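Local coordinates for protein farnesyl pyrophosphate synthetase (Staphylococcus aureus, PDB 5H9D) that probably catalyses the magnesium-dependent chain elongation that makes heptaprenyl diphosphate, at residues A[144-147]-A[148-151]; A[159-162]-A[163-167]; A[226-230]-A[231-235]. All coordinates share one frame; numbering follows the deposited sequence.

Three local contacts follow one another along the chain; none nests within or crosses another, and each closes just a turn or so of backbone. Interaction 1 (144-151) lies at the C-terminal end of helix 127-150, against the partner subunit. The chain then passes to helix 158-183, whose early turns form interaction 2 (159-167). Much later, interaction 3 (226-235) ends the short helix 227-230 and leads to helix 236-243. In space all three meet: Asp150 and Arg164 join the first two, Gln147 and Gln151 pack on the 231-235 loop, and Arg164 reaches Ile234. Arg164 thus ties both helices of this mainly helical fold to that loop.

Interaction 1 (A[144-147]-A[148-151]); sequences ELFQ and FQDQ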
ATOM      1  N   GLU A 144      -9.588   0.013  -1.344  1.00 70.48           N
ATOM      2  CA  GLU A 144      -9.580   1.280  -0.614  1.00 71.07           C
ATOM      3  C   GLU A 144     -10.375   2.358  -1.316  1.00 69.12           C
ATOM      4  O   GLU A 144     -10.906   3.254  -0.669  1.00 68.97           O
ATOM      5  CB  GLU A 144      -8.141   1.755  -0.375  1.00 74.91           C
ATOM      6  CG  GLU A 144      -7.493   1.150   0.893  1.00 81.29           C
ATOM      7  CD  GLU A 144      -5.984   1.403   0.984  1.00 85.27           C
ATOM      8  OE1 GLU A 144      -5.224   0.713   0.258  1.00 87.79           O
ATOM      9  OE2 GLU A 144      -5.557   2.289   1.775  1.00 86.67           O
ATOM     10  N   LEU A 145     -10.468   2.263  -2.638  1.00 67.18           N
ATOM     11  CA  LEU A 145     -11.215   3.239  -3.406  1.00 66.68           C
ATOM     12  C   LEU A 145     -12.726   2.992  -3.335  1.00 67.31           C
ATOM     13  O   LEU A 145     -13.506   3.940  -3.171  1.00 65.36           O
ATOM     14  CB  LEU A 145     -10.749   3.244  -4.866  1.00 64.83           C
ATOM     15  CG  LEU A 145      -9.518   4.092  -5.215  1.00 62.73           C
ATOM     16  CD1 LEU A 145      -9.047   3.778  -6.620  1.00 58.83           C
ATOM     17  CD2 LEU A 145      -9.863   5.542  -5.080  1.00 61.02           C
ATOM     18  N   PHE A 146     -13.149   1.736  -3.460  1.00 67.36           N
ATOM     19  CA  PHE A 146     -14.589   1.454  -3.386  1.00 67.80           C
ATOM     20  C   PHE A 146     -15.132   1.785  -1.998  1.00 67.62           C
ATOM     21  O   PHE A 146     -16.289   2.155  -1.856  1.00 65.83           O
ATOM     22  CB  PHE A 146     -14.905  -0.009  -3.748  1.00 65.46           C
ATOM     23  CG  PHE A 146     -14.582  -0.352  -5.173  1.00 64.36           C
ATOM     24  CD1 PHE A 146     -14.862   0.545  -6.190  1.00 62.64           C
ATOM     25  CD2 PHE A 146     -13.943  -1.540  -5.495  1.00 64.70           C
ATOM     26  CE1 PHE A 146     -14.506   0.272  -7.493  1.00 62.01           C
ATOM     27  CE2 PHE A 146     -13.583  -1.821  -6.814  1.00 62.99           C
ATOM     28  CZ  PHE A 146     -13.864  -0.909  -7.808  1.00 61.89           C
ATOM     29  N   GLN A 147     -14.270   1.683  -0.991  1.00 68.86           N
ATOM     30  CA  GLN A 147     -14.637   1.982   0.386  1.00 72.12           C
ATOM     31  C   GLN A 147     -14.878   3.476   0.576  1.00 73.26           C
ATOM     32  O   GLN A 147     -15.842   3.878   1.231  1.00 73.35           O
ATOM     33  CB  GLN A 147     -13.529   1.492   1.325  1.00 74.68           C
ATOM     34  CG  GLN A 147     -13.609   1.967   2.769  1.00 78.38           C
ATOM     35  CD  GLN A 147     -12.583   1.271   3.659  1.00 80.63           C
ATOM     36  OE1 GLN A 147     -12.693   0.067   3.931  1.00 83.02           O
ATOM     37  NE2 GLN A 147     -11.577   2.018   4.102  1.00 81.36           N
ATOM     38  N   PHE A 148     -13.994   4.289  -0.002  1.00 74.67           N
ATOM     39  CA  PHE A 148     -14.098   5.746   0.071  1.00 74.90           C
ATOM     40  C   PHE A 148     -15.319   6.196  -0.725  1.00 74.20           C
ATOM     41  O   PHE A 148     -15.984   7.180  -0.386  1.00 73.45           O
ATOM     42  CB  PHE A 148     -12.831   6.383  -0.511  1.00 76.11           C
ATOM     43  CG  PHE A 148     -12.821   7.888  -0.450  1.00 78.72           C
ATOM     44  CD1 PHE A 148     -13.730   8.642  -1.211  1.00 78.73           C
ATOM     45  CD2 PHE A 148     -11.900   8.557   0.370  1.00 79.27           C
ATOM     46  CE1 PHE A 148     -13.723  10.026  -1.157  1.00 77.88           C
ATOM     47  CE2 PHE A 148     -11.879   9.942   0.432  1.00 78.37           C
ATOM     48  CZ  PHE A 148     -12.797  10.678  -0.335  1.00 79.52           C
ATOM     49  N   GLN A 149     -15.584   5.445  -1.787  1.00 73.91           N
ATOM     50  CA  GLN A 149     -16.692   5.663  -2.700  1.00 73.88           C
ATOM     51  C   GLN A 149     -17.993   5.126  -2.088  1.00 75.05           C
ATOM     52  O   GLN A 149     -19.101   5.490  -2.507  1.00 75.72           O
ATOM     53  CB  GLN A 149     -16.357   4.955  -4.001  1.00 73.80           C
ATOM     54  CG  GLN A 149     -17.430   4.917  -5.030  1.00 75.73           C
ATOM     55  CD  GLN A 149     -17.033   4.052  -6.215  1.00 76.26           C
ATOM     56  OE1 GLN A 149     -16.368   4.514  -7.138  1.00 76.96           O
ATOM     57  NE2 GLN A 149     -17.424   2.782  -6.180  1.00 76.88           N
ATOM     58  N   ASP A 150     -17.848   4.265  -1.084  1.00 75.20           N
ATOM     59  CA  ASP A 150     -18.989   3.675  -0.372  1.00 74.74           C
ATOM     60  C   ASP A 150     -19.404   4.568   0.790  1.00 74.17           C
ATOM     61  O   ASP A 150     -20.530   4.448   1.288  1.00 73.25           O
ATOM     62  CB  ASP A 150     -18.620   2.315   0.257  1.00 76.44           C
ATOM     63  CG  ASP A 150     -18.919   1.128  -0.638  1.00 76.41           C
ATOM     64  OD1 ASP A 150     -19.802   1.247  -1.513  1.00 75.48           O
ATOM     65  OD2 ASP A 150     -18.272   0.066  -0.433  1.00 76.92           O
ATOM     66  N   GLN A 151     -18.479   5.426   1.241  1.00 72.71           N
ATOM     67  CA  GLN A 151     -18.729   6.295   2.389  1.00 71.84           C
ATOM     68  C   GLN A 151     -20.157   6.848   2.483  1.00 70.21           C
ATOM     69  O   GLN A 151     -20.604   7.603   1.633  1.00 69.20           O
ATOM     70  CB  GLN A 151     -17.667   7.413   2.451  1.00 73.58           C
ATOM     71  CG  GLN A 151     -16.463   7.034   3.379  1.00 76.78           C
ATOM     72  CD  GLN A 151     -15.327   8.088   3.454  1.00 79.83           C
ATOM     73  OE1 GLN A 151     -15.566   9.282   3.688  1.00 81.36           O
ATOM     74  NE2 GLN A 151     -14.086   7.634   3.273  1.00 78.16           N
TER
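Gln149 N donates to Leu145 O at 2.9 Å, a sound helical bond in this last stretch of helix 127-150 of the alpha-helical prenyl synthase fold, where the other bonds of the contact are weak. One residue back, Phe148 N reaches Glu144 O only weakly, at 3.3 Å. Further on, Gln147 O receives two weak bonds, from Asp150 N at 3.1 Å and from Gln151 N, so donors three and four residues ahead share one carbonyl as the helix gives way to loop. The carboxylate of Asp150 is held from outside: OD2 forms a salt bridge with Arg164 of helix 158-183, which joins two consecutive helices.

The amide of Gln149 belongs to the subunit interface, where its OE1 accepts from Ser20 N and its NE2 donates to Gly18 O, both of the heptaprenyl diphosphate synthase subunit 1 chain. With CG anti to the backbone N (chi1 173°) and the chain extended beyond it, the amide runs out alongside the Phe146 ring, both side chains pointing the same way and their planes 45° apart. The Phe148 side chain points another way, and its ring meets His69 of the partner chain, while Leu145 packs on Leu72 of the partner chain. Gln149 NE2 lies at the edge of the Phe146 ring, near its plane, 3.4 Å from Phe146 CD1.

Interaction 2 (A[159-162]-A[163-167]); sequences INYL and RRINR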
ATOM      1  N   ILE A 159     -22.676  -9.216   1.791  1.00 67.61           N
ATOM      2  CA  ILE A 159     -21.801  -9.950   0.892  1.00 67.93           C
ATOM      3  C   ILE A 159     -20.784  -8.953   0.322  1.00 68.68           C
ATOM      4  O   ILE A 159     -19.642  -9.304  -0.012  1.00 70.14           O
ATOM      5  CB  ILE A 159     -22.640 -10.611  -0.257  1.00 68.27           C
ATOM      6  CG1 ILE A 159     -22.068 -11.984  -0.629  1.00 66.49           C
ATOM      7  CG2 ILE A 159     -22.701  -9.705  -1.467  1.00 66.84           C
ATOM      8  CD1 ILE A 159     -20.793 -11.935  -1.379  1.00 69.26           C
ATOM      9  N   ASN A 160     -21.193  -7.692   0.249  1.00 67.72           N
ATOM     10  CA  ASN A 160     -20.333  -6.654  -0.299  1.00 66.15           C
ATOM     11  C   ASN A 160     -19.383  -6.041   0.758  1.00 64.45           C
ATOM     12  O   ASN A 160     -18.328  -5.497   0.418  1.00 62.03           O
ATOM     13  CB  ASN A 160     -21.220  -5.588  -0.950  1.00 67.41           C
ATOM     14  CG  ASN A 160     -20.428  -4.552  -1.718  1.00 69.21           C
ATOM     15  OD1 ASN A 160     -19.829  -4.848  -2.770  1.00 67.79           O
ATOM     16  ND2 ASN A 160     -20.422  -3.317  -1.200  1.00 68.49           N
ATOM     17  N   TYR A 161     -19.759  -6.118   2.035  1.00 62.37           N
ATOM     18  CA  TYR A 161     -18.904  -5.591   3.094  1.00 58.40           C
ATOM     19  C   TYR A 161     -17.753  -6.565   3.263  1.00 57.46           C
ATOM     20  O   TYR A 161     -16.632  -6.158   3.511  1.00 56.06           O
ATOM     21  CB  TYR A 161     -19.683  -5.420   4.411  1.00 56.20           C
ATOM     22  CG  TYR A 161     -18.822  -5.522   5.647  1.00 56.00           C
ATOM     23  CD1 TYR A 161     -18.414  -6.782   6.124  1.00 57.01           C
ATOM     24  CD2 TYR A 161     -18.320  -4.383   6.281  1.00 54.11           C
ATOM     25  CE1 TYR A 161     -17.534  -6.909   7.165  1.00 54.73           C
ATOM     26  CE2 TYR A 161     -17.423  -4.490   7.346  1.00 53.86           C
ATOM     27  CZ  TYR A 161     -17.028  -5.768   7.774  1.00 56.71           C
ATOM     28  OH  TYR A 161     -16.078  -5.944   8.765  1.00 56.68           O
ATOM     29  N   LEU A 162     -18.037  -7.856   3.112  1.00 58.46           N
ATOM     30  CA  LEU A 162     -17.017  -8.911   3.234  1.00 60.24           C
ATOM     31  C   LEU A 162     -15.953  -8.828   2.126  1.00 60.96           C
ATOM     32  O   LEU A 162     -14.753  -9.061   2.348  1.00 60.05           O
ATOM     33  CB  LEU A 162     -17.678 -10.288   3.157  1.00 58.27           C
ATOM     34  CG  LEU A 162     -18.559 -10.678   4.337  1.00 58.96           C
ATOM     35  CD1 LEU A 162     -18.977 -12.097   4.121  1.00 58.50           C
ATOM     36  CD2 LEU A 162     -17.829 -10.528   5.673  1.00 56.35           C
ATOM     37  N   ARG A 163     -16.419  -8.512   0.925  1.00 61.21           N
ATOM     38  CA  ARG A 163     -15.555  -8.401  -0.233  1.00 61.80           C
ATOM     39  C   ARG A 163     -14.625  -7.205  -0.000  1.00 61.79           C
ATOM     40  O   ARG A 163     -13.474  -7.182  -0.461  1.00 62.08           O
ATOM     41  CB  ARG A 163     -16.456  -8.242  -1.473  1.00 63.01           C
ATOM     42  CG  ARG A 163     -15.788  -8.322  -2.834  1.00 65.66           C
ATOM     43  CD  ARG A 163     -16.743  -8.930  -3.864  1.00 67.34           C
ATOM     44  NE  ARG A 163     -18.095  -8.399  -3.732  1.00 70.97           N
ATOM     45  CZ  ARG A 163     -19.178  -8.962  -4.271  1.00 73.41           C
ATOM     46  NH1 ARG A 163     -19.059 -10.077  -4.988  1.00 73.47           N
ATOM     47  NH2 ARG A 163     -20.386  -8.432  -4.070  1.00 70.91           N
ATOM     48  N   ARG A 164     -15.127  -6.240   0.771  1.00 61.98           N
ATOM     49  CA  ARG A 164     -14.409  -5.012   1.101  1.00 61.13           C
ATOM     50  C   ARG A 164     -13.360  -5.220   2.177  1.00 60.99           C
ATOM     51  O   ARG A 164     -12.330  -4.545   2.156  1.00 63.25           O
ATOM     52  CB  ARG A 164     -15.393  -3.906   1.544  1.00 63.08           C
ATOM     53  CG  ARG A 164     -14.822  -2.464   1.592  1.00 66.08           C
ATOM     54  CD  ARG A 164     -15.937  -1.379   1.664  1.00 68.08           C
ATOM     55  NE  ARG A 164     -16.483  -1.245   3.019  1.00 71.03           N
ATOM     56  CZ  ARG A 164     -17.783  -1.184   3.319  1.00 71.60           C
ATOM     57  NH1 ARG A 164     -18.705  -1.231   2.362  1.00 72.35           N
ATOM     58  NH2 ARG A 164     -18.168  -1.114   4.586  1.00 70.89           N
ATOM     59  N   ILE A 165     -13.593  -6.121   3.129  1.00 58.51           N
ATOM     60  CA  ILE A 165     -12.574  -6.322   4.154  1.00 58.03           C
ATOM     61  C   ILE A 165     -11.592  -7.388   3.700  1.00 58.20           C
ATOM     62  O   ILE A 165     -10.549  -7.615   4.311  1.00 55.95           O
ATOM     63  CB  ILE A 165     -13.176  -6.680   5.536  1.00 56.75           C
ATOM     64  CG1 ILE A 165     -13.895  -8.005   5.481  1.00 53.54           C
ATOM     65  CG2 ILE A 165     -14.105  -5.562   5.995  1.00 57.30           C
ATOM     66  CD1 ILE A 165     -14.308  -8.447   6.812  1.00 53.70           C
ATOM     67  N   ASN A 166     -11.935  -8.028   2.596  1.00 60.12           N
ATOM     68  CA  ASN A 166     -11.067  -9.024   2.016  1.00 61.95           C
ATOM     69  C   ASN A 166      -9.901  -8.313   1.307  1.00 63.65           C
ATOM     70  O   ASN A 166      -8.728  -8.647   1.520  1.00 62.68           O
ATOM     71  CB  ASN A 166     -11.828  -9.859   1.012  1.00 61.97           C
ATOM     72  CG  ASN A 166     -10.918 -10.793   0.264  1.00 63.97           C
ATOM     73  OD1 ASN A 166     -10.269 -11.661   0.871  1.00 61.62           O
ATOM     74  ND2 ASN A 166     -10.838 -10.616  -1.059  1.00 64.12           N
ATOM     75  N   ARG A 167     -10.221  -7.335   0.457  1.00 66.12           N
ATOM     76  CA  ARG A 167      -9.191  -6.579  -0.259  1.00 67.40           C
ATOM     77  C   ARG A 167      -8.435  -5.676   0.724  1.00 67.80           C
ATOM     78  O   ARG A 167      -7.195  -5.646   0.755  1.00 68.65           O
ATOM     79  CB  ARG A 167      -9.811  -5.698  -1.338  1.00 69.83           C
ATOM     80  CG  ARG A 167     -10.611  -6.411  -2.402  1.00 73.98           C
ATOM     81  CD  ARG A 167     -11.536  -5.411  -3.098  1.00 76.58           C
ATOM     82  NE  ARG A 167     -12.650  -6.083  -3.752  1.00 82.00           N
ATOM     83  CZ  ARG A 167     -12.596  -6.644  -4.961  1.00 83.98           C
ATOM     84  NH1 ARG A 167     -11.471  -6.600  -5.682  1.00 82.64           N
ATOM     85  NH2 ARG A 167     -13.665  -7.288  -5.432  1.00 84.39           N
TER
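Tyr161 and Ile165, one turn apart near the start of helix 158-183, make the main apolar contact here. The methyl CG2 of Ile165 sits over the ring face in a CH-pi contact, 3.9 Å from the ring centroid of Tyr161 and 29° off its normal. It lies toward the hydroxyl end of the ring, 3.4 Å from Tyr161 CZ. Ile165 CG1 falls between its own backbone N and carbonyl carbon (chi1 64°), and its CD1 lies outside the rim of the ring, 3.6 Å from Tyr161 CE1. Leu162 adds its CD2 methyl, 4.2 Å from Ile165 CD1.

Two arginines fold back along the helix. The guanidinium of Arg164 stands nearly upright to the Tyr161 ring, planes 86° apart, with NH2 at the ring edge 3.7 Å from CD2; the same NH2 is bonded to Ile234 O. Arg163, bent in mid-chain, brings its NH2 to 3.7 Å from CG2 of Ile159, whose CD1 lies over one face of the guanidinium, offset toward its rim.

The backbone bonds are all weak. Tyr161 O receives Ile165 N at 3.1 Å and also Arg164 N, and Leu162 O similarly takes Asn166 N and Ile165 N.

Tyr161 OH is hydrogen-bonded to Asp210, which lies in the aspartate-rich DDVLD sequence of helix 188-215, a motif that in this family serves magnesium and diphosphate binding. Ile165 packs on that same helix through Met203 and Ile207, while Tyr161 rests on Leu236 and Leu239 of helix 236-243.

Interaction 3 (A[226-230]-A[231-235]); sequences GSDLL and NGHIT
Asp228 O and Leu229 O receive the two bonds that define a Schellman motif at the C-terminal end of the short helix 227-230. His233 N reaches back to Asp228 O, a weak bond at 2.7 Å, and inside it Gly232 N gives a straighter one to Leu229 O at 2.8 Å. That inner donor stands above the carbonyl plane, 73° out of it, instead of on a lone pair. Gly232 turns the chain out of the helix with a positive phi of 85°, and it occupies the usual glycine position of a Schellman motif. Asn231 N is engaged too, weakly, by Ser227 O at 3.1 Å, and Leu230 N by Gly226 O at 2.8 Å.

The helix start is tied to the second aspartate-rich motif, since Asp228 N donates to OD1 of Asp213, and Gly226 shares a backbone bond with that residue. Gly232 is likewise bonded through its backbone to Phe152. Across the turn the bases of Asp228 and His233 pack together, CB to CB 4.0 Å, but the Asp228 carboxylate and the His233 imidazole do not meet. His233 lays its ring edge beside Asp228 O, with CD2 3.4 Å from it. Beyond the cap, the buried side chains of Leu229 and Ile234 cross at an angle, and Leu229 CD1 and Ile234 CD1 touch at 3.9 Å.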
ATOM      1  N   GLY A 226     -17.242   5.055  17.250  1.00 90.37           N
ATOM      2  CA  GLY A 226     -18.244   5.295  16.229  1.00 87.91           C
ATOM      3  C   GLY A 226     -17.440   5.939  15.112  1.00 85.86           C
ATOM      4  O   GLY A 226     -17.934   6.223  14.026  1.00 85.02           O
ATOM      5  N   SER A 227     -16.170   6.166  15.416  1.00 84.48           N
ATOM      6  CA  SER A 227     -15.224   6.760  14.492  1.00 84.96           C
ATOM      7  C   SER A 227     -15.498   6.351  13.031  1.00 84.74           C
ATOM      8  O   SER A 227     -15.636   7.205  12.147  1.00 84.61           O
ATOM      9  CB  SER A 227     -13.813   6.348  14.920  1.00 85.53           C
ATOM     10  OG  SER A 227     -12.822   6.984  14.141  1.00 84.81           O
ATOM     11  N   ASP A 228     -15.582   5.043  12.783  1.00 84.29           N
ATOM     12  CA  ASP A 228     -15.850   4.522  11.441  1.00 82.53           C
ATOM     13  C   ASP A 228     -17.191   4.976  10.879  1.00 80.85           C
ATOM     14  O   ASP A 228     -17.352   5.083   9.671  1.00 81.06           O
ATOM     15  CB  ASP A 228     -15.830   2.998  11.430  1.00 82.46           C
ATOM     16  CG  ASP A 228     -14.456   2.436  11.653  1.00 83.94           C
ATOM     17  OD1 ASP A 228     -13.490   2.995  11.090  1.00 84.80           O
ATOM     18  OD2 ASP A 228     -14.346   1.421  12.377  1.00 84.19           O
ATOM     19  N   LEU A 229     -18.157   5.215  11.754  1.00 78.50           N
ATOM     20  CA  LEU A 229     -19.472   5.642  11.320  1.00 75.89           C
ATOM     21  C   LEU A 229     -19.445   7.150  11.086  1.00 76.54           C
ATOM     22  O   LEU A 229     -20.136   7.669  10.206  1.00 75.61           O
ATOM     23  CB  LEU A 229     -20.500   5.289  12.381  1.00 73.04           C
ATOM     24  CG  LEU A 229     -21.943   5.588  12.023  1.00 71.46           C
ATOM     25  CD1 LEU A 229     -22.290   4.865  10.738  1.00 71.19           C
ATOM     26  CD2 LEU A 229     -22.854   5.158  13.162  1.00 71.28           C
ATOM     27  N   LEU A 230     -18.632   7.852  11.872  1.00 76.27           N
ATOM     28  CA  LEU A 230     -18.521   9.294  11.736  1.00 75.87           C
ATOM     29  C   LEU A 230     -17.903   9.605  10.389  1.00 75.62           C
ATOM     30  O   LEU A 230     -18.064  10.703   9.868  1.00 76.45           O
ATOM     31  CB  LEU A 230     -17.677   9.869  12.873  1.00 75.91           C
ATOM     32  CG  LEU A 230     -18.412   9.725  14.210  1.00 76.42           C
ATOM     33  CD1 LEU A 230     -17.464   9.701  15.397  1.00 76.27           C
ATOM     34  CD2 LEU A 230     -19.387  10.865  14.321  1.00 77.02           C
ATOM     35  N   ASN A 231     -17.207   8.626   9.820  1.00 74.60           N
ATOM     36  CA  ASN A 231     -16.587   8.804   8.515  1.00 73.39           C
ATOM     37  C   ASN A 231     -17.412   8.117   7.449  1.00 71.59           C
ATOM     38  O   ASN A 231     -16.966   7.985   6.315  1.00 73.37           O
ATOM     39  CB  ASN A 231     -15.179   8.226   8.495  1.00 74.98           C
ATOM     40  CG  ASN A 231     -14.181   9.115   9.180  1.00 77.30           C
ATOM     41  OD1 ASN A 231     -14.487   9.730  10.205  1.00 77.78           O
ATOM     42  ND2 ASN A 231     -12.958   9.175   8.632  1.00 79.19           N
ATOM     43  N   GLY A 232     -18.601   7.660   7.819  1.00 68.79           N
ATOM     44  CA  GLY A 232     -19.471   7.010   6.861  1.00 67.76           C
ATOM     45  C   GLY A 232     -19.298   5.528   6.581  1.00 68.05           C
ATOM     46  O   GLY A 232     -20.090   4.989   5.816  1.00 69.74           O
ATOM     47  N   HIS A 233     -18.290   4.873   7.170  1.00 66.81           N
ATOM     48  CA  HIS A 233     -18.034   3.435   6.976  1.00 64.02           C
ATOM     49  C   HIS A 233     -19.065   2.567   7.672  1.00 62.58           C
ATOM     50  O   HIS A 233     -19.073   2.463   8.904  1.00 62.86           O
ATOM     51  CB  HIS A 233     -16.669   3.059   7.516  1.00 63.89           C
ATOM     52  CG  HIS A 233     -15.556   3.846   6.917  1.00 66.05           C
ATOM     53  ND1 HIS A 233     -15.161   3.693   5.605  1.00 67.30           N
ATOM     54  CD2 HIS A 233     -14.770   4.818   7.439  1.00 66.58           C
ATOM     55  CE1 HIS A 233     -14.180   4.539   5.344  1.00 67.48           C
ATOM     56  NE2 HIS A 233     -13.925   5.234   6.440  1.00 67.88           N
ATOM     57  N   ILE A 234     -19.923   1.942   6.869  1.00 60.22           N
ATOM     58  CA  ILE A 234     -20.978   1.064   7.356  1.00 57.54           C
ATOM     59  C   ILE A 234     -20.411  -0.354   7.480  1.00 57.82           C
ATOM     60  O   ILE A 234     -20.377  -1.100   6.518  1.00 57.51           O
ATOM     61  CB  ILE A 234     -22.127   1.063   6.379  1.00 56.19           C
ATOM     62  CG1 ILE A 234     -22.455   2.506   5.996  1.00 55.78           C
ATOM     63  CG2 ILE A 234     -23.301   0.358   6.971  1.00 53.88           C
ATOM     64  CD1 ILE A 234     -22.783   3.403   7.155  1.00 55.49           C
ATOM     65  N   THR A 235     -19.993  -0.720   8.688  1.00 58.05           N
ATOM     66  CA  THR A 235     -19.363  -1.998   8.934  1.00 58.09           C
ATOM     67  C   THR A 235     -20.313  -3.080   9.438  1.00 59.62           C
ATOM     68  O   THR A 235     -21.458  -2.788   9.781  1.00 61.47           O
ATOM     69  CB  THR A 235     -18.193  -1.789   9.895  1.00 57.03           C
ATOM     70  OG1 THR A 235     -18.694  -1.365  11.169  1.00 59.70           O
ATOM     71  CG2 THR A 235     -17.257  -0.680   9.356  1.00 52.67           C
TER